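PDB 7B04: nitrite oxidoreductase subunit A, which belongs to the molybdopterin oxidoreductase family and holds a molybdenum atom, two MD1 groups and an iron/sulfur cluster. Local coordinates for residues H560-Q572 and E705-I717. Sequence-based numbering, arbitrary orientation.
Sequences HTWAGNYKAGNFQ and EFEITNSCSNPFI. With MD1 (phosphoric acid 4-(2-amino-4-oxo-3,4,5,6,-tetrahydro-pteridin-6-yl)-2-hydroxy-3,4-dimercapto-but-3-en-yl ester guanylate ester), chain C.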
loop_
_atom_site.group_PDB
_atom_site.type_symbol
_atom_site.label_atom_id
_atom_site.label_comp_id
_atom_site.label_asym_id
_atom_site.label_seq_id
_atom_site.Cartn_x
_atom_site.Cartn_y
_atom_site.Cartn_z
ATOM N N HIS B 560 21.376 9.613 5.859
ATOM C CA HIS B 560 20.351 10.127 4.963
ATOM C C HIS B 560 18.969 10.035 5.591
ATOM O O HIS B 560 18.668 9.086 6.322
ATOM C CB HIS B 560 20.367 9.369 3.631
ATOM C CG HIS B 560 21.719 9.306 2.992
ATOM N ND1 HIS B 560 22.329 10.408 2.432
ATOM C CD2 HIS B 560 22.584 8.275 2.834
ATOM C CE1 HIS B 560 23.510 10.059 1.955
ATOM N NE2 HIS B 560 23.688 8.770 2.183
ATOM N N THR B 561 18.134 11.028 5.296
ATOM C CA THR B 561 16.730 11.023 5.668
ATOM C C THR B 561 15.870 10.783 4.433
ATOM O O THR B 561 16.271 11.091 3.307
ATOM C CB THR B 561 16.316 12.340 6.339
ATOM O OG1 THR B 561 14.993 12.211 6.874
ATOM C CG2 THR B 561 16.340 13.486 5.343
ATOM N N TRP B 562 14.689 10.214 4.654
ATOM C CA TRP B 562 13.762 9.906 3.577
ATOM C C TRP B 562 12.402 10.505 3.884
ATOM O O TRP B 562 11.967 10.529 5.038
ATOM C CB TRP B 562 13.632 8.402 3.364
ATOM C CG TRP B 562 14.892 7.800 2.885
ATOM C CD1 TRP B 562 15.738 7.006 3.594
ATOM C CD2 TRP B 562 15.475 7.955 1.587
ATOM N NE1 TRP B 562 16.807 6.647 2.816
ATOM C CE2 TRP B 562 16.672 7.219 1.579
ATOM C CE3 TRP B 562 15.097 8.642 0.429
ATOM C CZ2 TRP B 562 17.497 7.146 0.461
ATOM C CZ3 TRP B 562 15.918 8.570 -0.680
ATOM C CH2 TRP B 562 17.103 7.828 -0.655
ATOM N N ALA B 563 11.736 10.979 2.840
ATOM C CA ALA B 563 10.505 11.730 3.003
ATOM C C ALA B 563 9.729 11.657 1.691
ATOM O O ALA B 563 9.991 10.788 0.852
ATOM C CB ALA B 563 10.824 13.170 3.427
ATOM N N GLY B 564 8.773 12.562 1.518
ATOM C CA GLY B 564 8.101 12.693 0.248
ATOM C C GLY B 564 9.000 13.381 -0.763
ATOM O O GLY B 564 10.203 13.557 -0.568
ATOM N N ASN B 565 8.387 13.780 -1.874
ATOM C CA ASN B 565 9.119 14.419 -2.966
ATOM C C ASN B 565 9.154 15.921 -2.720
ATOM O O ASN B 565 8.176 16.628 -2.966
ATOM C CB ASN B 565 8.494 14.089 -4.315
ATOM C CG ASN B 565 9.508 14.136 -5.439
ATOM O OD1 ASN B 565 10.676 14.459 -5.218
ATOM N ND2 ASN B 565 9.071 13.812 -6.649
ATOM N N TYR B 566 10.303 16.413 -2.257
ATOM C CA TYR B 566 10.471 17.804 -1.864
ATOM C C TYR B 566 11.373 18.601 -2.788
ATOM O O TYR B 566 11.337 19.834 -2.743
ATOM C CB TYR B 566 11.103 17.873 -0.468
ATOM C CG TYR B 566 12.533 17.376 -0.504
ATOM C CD1 TYR B 566 12.814 16.017 -0.466
ATOM C CD2 TYR B 566 13.599 18.262 -0.625
ATOM C CE1 TYR B 566 14.110 15.554 -0.529
ATOM C CE2 TYR B 566 14.899 17.806 -0.691
ATOM C CZ TYR B 566 15.147 16.453 -0.640
ATOM O OH TYR B 566 16.443 16.000 -0.706
ATOM N N LYS B 567 12.181 17.937 -3.615
ATOM C CA LYS B 567 13.362 18.573 -4.195
ATOM C C LYS B 567 12.953 19.483 -5.352
ATOM O O LYS B 567 13.169 19.201 -6.533
ATOM C CB LYS B 567 14.381 17.528 -4.626
ATOM C CG LYS B 567 15.744 18.121 -4.968
ATOM C CD LYS B 567 16.789 17.048 -5.231
ATOM C CE LYS B 567 17.734 16.881 -4.053
ATOM N NZ LYS B 567 17.130 16.075 -2.963
ATOM N N ALA B 568 12.346 20.614 -4.984
ATOM C CA ALA B 568 12.157 21.685 -5.949
ATOM C C ALA B 568 13.477 22.335 -6.323
ATOM O O ALA B 568 13.528 23.092 -7.298
ATOM C CB ALA B 568 11.191 22.736 -5.401
ATOM N N GLY B 569 14.541 22.050 -5.570
ATOM C CA GLY B 569 15.881 22.483 -5.892
ATOM C C GLY B 569 16.530 21.724 -7.025
ATOM O O GLY B 569 17.691 21.995 -7.345
ATOM N N ASN B 570 15.820 20.764 -7.626
ATOM C CA ASN B 570 16.314 20.141 -8.848
ATOM C C ASN B 570 16.407 21.157 -9.972
ATOM O O ASN B 570 17.304 21.070 -10.820
ATOM C CB ASN B 570 15.411 18.976 -9.250
ATOM C CG ASN B 570 15.740 17.701 -8.506
ATOM O OD1 ASN B 570 16.908 17.341 -8.360
ATOM N ND2 ASN B 570 14.712 17.008 -8.033
ATOM N N PHE B 571 15.497 22.132 -9.992
ATOM C CA PHE B 571 15.608 23.277 -10.892
ATOM C C PHE B 571 16.554 24.281 -10.232
ATOM O O PHE B 571 16.181 25.380 -9.812
ATOM C CB PHE B 571 14.237 23.869 -11.187
ATOM C CG PHE B 571 13.270 22.887 -11.792
ATOM C CD1 PHE B 571 13.210 22.706 -13.165
ATOM C CD2 PHE B 571 12.421 22.144 -10.987
ATOM C CE1 PHE B 571 12.322 21.801 -13.723
ATOM C CE2 PHE B 571 11.531 21.241 -11.539
ATOM C CZ PHE B 571 11.483 21.068 -12.909
ATOM N N GLN B 572 17.814 23.863 -10.143
ATOM C CA GLN B 572 18.813 24.536 -9.326
ATOM C C GLN B 572 19.361 25.757 -10.050
ATOM O O GLN B 572 19.788 25.668 -11.205
ATOM C CB GLN B 572 19.939 23.556 -8.996
ATOM C CG GLN B 572 21.014 24.074 -8.058
ATOM C CD GLN B 572 20.485 24.386 -6.674
ATOM O OE1 GLN B 572 20.548 25.524 -6.219
ATOM N NE2 GLN B 572 19.948 23.376 -6.002
ATOM N N GLU B 705 -2.796 18.997 -20.896
ATOM C CA GLU B 705 -1.635 19.855 -21.072
ATOM C C GLU B 705 -0.451 19.148 -20.429
ATOM O O GLU B 705 -0.619 18.331 -19.519
ATOM C CB GLU B 705 -1.890 21.241 -20.456
ATOM C CG GLU B 705 -0.714 22.209 -20.416
ATOM C CD GLU B 705 -0.302 22.701 -21.789
ATOM O OE1 GLU B 705 0.494 22.011 -22.457
ATOM O OE2 GLU B 705 -0.776 23.782 -22.200
ATOM N N PHE B 706 0.748 19.474 -20.901
ATOM C CA PHE B 706 1.930 18.753 -20.452
ATOM C C PHE B 706 2.319 19.167 -19.037
ATOM O O PHE B 706 2.010 20.270 -18.577
ATOM C CB PHE B 706 3.095 18.983 -21.412
ATOM C CG PHE B 706 2.823 18.507 -22.809
ATOM C CD1 PHE B 706 2.678 17.155 -23.072
ATOM C CD2 PHE B 706 2.722 19.406 -23.857
ATOM C CE1 PHE B 706 2.423 16.708 -24.353
ATOM C CE2 PHE B 706 2.474 18.964 -25.143
ATOM C CZ PHE B 706 2.329 17.613 -25.391
ATOM N N GLU B 707 2.998 18.258 -18.338
ATOM C CA GLU B 707 3.418 18.506 -16.968
ATOM C C GLU B 707 4.784 17.885 -16.712
ATOM O O GLU B 707 5.128 16.843 -17.274
ATOM C CB GLU B 707 2.396 17.956 -15.966
ATOM C CG GLU B 707 2.601 18.486 -14.572
ATOM C CD GLU B 707 2.440 19.990 -14.510
ATOM O OE1 GLU B 707 1.518 20.517 -15.165
ATOM O OE2 GLU B 707 3.250 20.654 -13.834
ATOM N N ILE B 708 5.550 18.535 -15.839
ATOM C CA ILE B 708 6.927 18.166 -15.534
ATOM C C ILE B 708 7.015 17.745 -14.073
ATOM O O ILE B 708 6.358 18.335 -13.208
ATOM C CB ILE B 708 7.891 19.336 -15.830
ATOM C CG1 ILE B 708 9.316 19.009 -15.379
ATOM C CG2 ILE B 708 7.402 20.615 -15.165
ATOM C CD1 ILE B 708 9.952 17.888 -16.150
ATOM N N THR B 709 7.813 16.712 -13.802
ATOM C CA THR B 709 8.064 16.283 -12.433
ATOM C C THR B 709 9.458 15.679 -12.343
ATOM O O THR B 709 10.026 15.224 -13.340
ATOM C CB THR B 709 7.031 15.267 -11.930
ATOM O OG1 THR B 709 7.341 14.913 -10.576
ATOM C CG2 THR B 709 7.072 14.011 -12.771
ATOM N N ASN B 710 9.987 15.658 -11.120
ATOM C CA ASN B 710 11.265 15.036 -10.807
ATOM C C ASN B 710 11.111 14.311 -9.480
ATOM O O ASN B 710 10.034 14.303 -8.875
ATOM C CB ASN B 710 12.400 16.066 -10.699
ATOM C CG ASN B 710 12.447 17.026 -11.869
ATOM O OD1 ASN B 710 12.348 16.626 -13.027
ATOM N ND2 ASN B 710 12.608 18.308 -11.567
ATOM N N SER B 711 12.186 13.673 -9.030
ATOM C CA SER B 711 12.165 12.992 -7.747
ATOM C C SER B 711 13.503 13.174 -7.048
ATOM O O SER B 711 14.500 13.574 -7.654
ATOM C CB SER B 711 11.835 11.504 -7.901
ATOM O OG SER B 711 11.927 10.825 -6.662
ATOM N N CYS B 712 13.501 12.882 -5.751
ATOM C CA CYS B 712 14.702 12.908 -4.933
ATOM C C CYS B 712 15.258 11.518 -4.664
ATOM O O CYS B 712 16.324 11.398 -4.050
ATOM C CB CYS B 712 14.419 13.621 -3.610
ATOM S SG CYS B 712 13.197 12.793 -2.572
ATOM N N SER B 713 14.505 10.491 -5.054
ATOM C CA SER B 713 14.947 9.095 -4.847
ATOM C C SER B 713 15.386 8.470 -6.166
ATOM O O SER B 713 15.886 7.358 -6.148
ATOM C CB SER B 713 13.884 8.295 -4.202
ATOM O OG SER B 713 12.690 8.413 -4.927
ATOM N N ASN B 714 15.194 9.177 -7.269
ATOM C CA ASN B 714 15.583 8.642 -8.596
ATOM C C ASN B 714 16.051 9.796 -9.481
ATOM O O ASN B 714 15.559 10.900 -9.332
ATOM C CB ASN B 714 14.480 7.792 -9.215
ATOM C CG ASN B 714 13.270 8.610 -9.560
ATOM O OD1 ASN B 714 13.404 9.724 -9.992
ATOM N ND2 ASN B 714 12.089 8.075 -9.371
ATOM N N PRO B 715 16.961 9.559 -10.433
ATOM C CA PRO B 715 17.475 10.622 -11.263
ATOM C C PRO B 715 16.619 10.952 -12.480
ATOM O O PRO B 715 17.005 11.753 -13.227
ATOM C CB PRO B 715 18.769 9.993 -11.764
ATOM C CG PRO B 715 18.454 8.540 -11.858
ATOM C CD PRO B 715 17.584 8.274 -10.661
ATOM N N PHE B 716 15.500 10.271 -12.639
ATOM C CA PHE B 716 14.637 10.418 -13.830
ATOM C C PHE B 716 13.751 11.644 -13.827
ATOM O O PHE B 716 13.297 12.103 -12.811
ATOM C CB PHE B 716 13.693 9.233 -13.944
ATOM C CG PHE B 716 14.359 7.937 -13.610
ATOM C CD1 PHE B 716 15.676 7.739 -13.930
ATOM C CD2 PHE B 716 13.674 6.943 -12.953
ATOM C CE1 PHE B 716 16.300 6.554 -13.613
ATOM C CE2 PHE B 716 14.295 5.759 -12.634
ATOM C CZ PHE B 716 15.603 5.568 -12.977
ATOM N N ILE B 717 13.472 12.055 -15.049
ATOM C CA ILE B 717 12.561 13.127 -15.428
ATOM C C ILE B 717 11.401 12.496 -16.183
ATOM O O ILE B 717 11.615 11.681 -17.087
ATOM C CB ILE B 717 13.256 14.188 -16.297
ATOM C CG1 ILE B 717 14.370 14.885 -15.517
ATOM C CG2 ILE B 717 12.246 15.200 -16.814
ATOM C CD1 ILE B 717 15.243 15.746 -16.396
HETATM P PB MD1 C . 8.628 6.909 7.251
HETATM O O3B MD1 C . 7.785 7.328 8.601
HETATM O O1B MD1 C . 8.905 5.425 7.269
HETATM O O2B MD1 C . 9.935 7.664 7.223
HETATM O O3A MD1 C . 7.726 7.296 5.924
HETATM C C10 MD1 C . 7.486 8.636 5.591
HETATM C C11 MD1 C . 7.424 8.767 4.042
HETATM O O11 MD1 C . 6.764 7.399 3.526
HETATM C C12 MD1 C . 6.825 9.920 3.710
HETATM S S12 MD1 C . 7.139 11.391 4.727
HETATM C C13 MD1 C . 5.902 10.177 2.490
HETATM S S13 MD1 C . 5.264 11.868 2.317
HETATM C C14 MD1 C . 5.461 9.203 1.529
HETATM N N15 MD1 C . 4.524 8.214 2.375
HETATM C C16 MD1 C . 4.261 7.003 1.711
HETATM C C15 MD1 C . 2.927 6.347 1.753
HETATM O O14 MD1 C . 2.035 6.844 2.355
HETATM N N17 MD1 C . 2.728 5.061 1.030
HETATM C C17 MD1 C . 3.896 4.416 0.248
HETATM N N16 MD1 C . 3.690 3.164 -0.455
HETATM N N18 MD1 C . 5.252 5.082 0.206
HETATM C C20 MD1 C . 5.461 6.327 0.898
HETATM N N8 MD1 C . 6.705 6.986 0.894
HETATM C C7 MD1 C . 6.525 8.566 0.675
HETATM P PA MD1 C . 7.157 6.257 9.686
HETATM O O1A MD1 C . 6.112 6.973 10.505
HETATM O O2A MD1 C . 6.526 5.116 8.925
HETATM O "O5'" MD1 C . 8.313 5.662 10.700
HETATM C "C5'" MD1 C . 9.086 4.574 10.289
HETATM C "C4'" MD1 C . 9.412 3.624 11.494
HETATM O "O4'" MD1 C . 10.062 4.392 12.688
HETATM C "C1'" MD1 C . 9.312 3.814 13.920
HETATM N N9 MD1 C . 9.380 4.728 15.091
HETATM C C4 MD1 C . 10.541 4.919 15.709
HETATM N N3 MD1 C . 11.906 4.376 15.459
HETATM C C2 MD1 C . 13.021 4.773 16.318
HETATM N N2 MD1 C . 14.350 4.244 16.072
HETATM N N1 MD1 C . 12.799 5.690 17.409
HETATM C C6 MD1 C . 11.485 6.207 17.643
HETATM O O6 MD1 C . 11.296 6.961 18.535
HETATM C C5 MD1 C . 10.322 5.784 16.738
HETATM N N7 MD1 C . 9.032 6.108 16.734
HETATM C C8 MD1 C . 8.435 5.456 15.716
HETATM C "C2'" MD1 C . 8.125 3.718 13.475
HETATM O "O2'" MD1 C . 7.334 2.816 14.301
HETATM C "C3'" MD1 C . 8.342 3.092 11.953
HETATM O "O3'" MD1 C . 8.521 1.649 12.030
#
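Cys712 packs against Tyr566 and Lys567 of the 560-572 loop. Its SG lies between its own backbone N and carbonyl carbon (chi1 63°). SG thereby comes 3.6 Å from CE1 of Tyr566, in an oblique sulfur-aromatic contact. The backbone O of Gly564 is 3.7 Å from the same SG. CB of Cys712 packs on CB of Lys567, and the lysine chain, bent at chi3 and chi4, brings NZ within 3.7 Å of Cys712 CB. Asp290 holds both polar ends: OD1 forms a salt bridge with Lys567 NZ and OD2 a hydrogen bond with the Tyr566 OH. Ile410 of the subunit B chain also packs on Lys567.

Asn565 reaches across with its amide. CG is anti to the backbone N (chi1 -153°), which brings ND2 to the backbone O of Asn710. This hydrogen bond measures 2.5 Å in the model, a length that is doubtful at this resolution. The amide also lies alongside the backbone of Ser711, with OD1 3.3 Å from its CA. Farther on, Asn570 ND2 makes a weak hydrogen bond, 3.5 Å, to Ser711 O. Ser711 OG accepts from Ser713 N in an ST turn and is also hydrogen-bonded to Thr72 O. At the far end Ile708 CG1 meets the edge of the Phe571 ring, 3.9 Å from CZ. At the other end Trp562 CZ3 touches Ser713 CB, while its NE1 is hydrogen-bonded to ND1 of His524.

This buried contact of the molybdopterin oxidoreductase fold borders the MD1 pocket, to which Ala563 and Gly564 belong. Gly564 CA is 3.6 Å from MD1 S13, and the molybdenum atom lies close by. Segment 560-572 leaves strand 558-561, outermost within this chain in a five-stranded parallel sheet. Segment 705-717 links antiparallel strands 707-709 and 716-720, and helix 767-774 packs on Phe571 through Leu773.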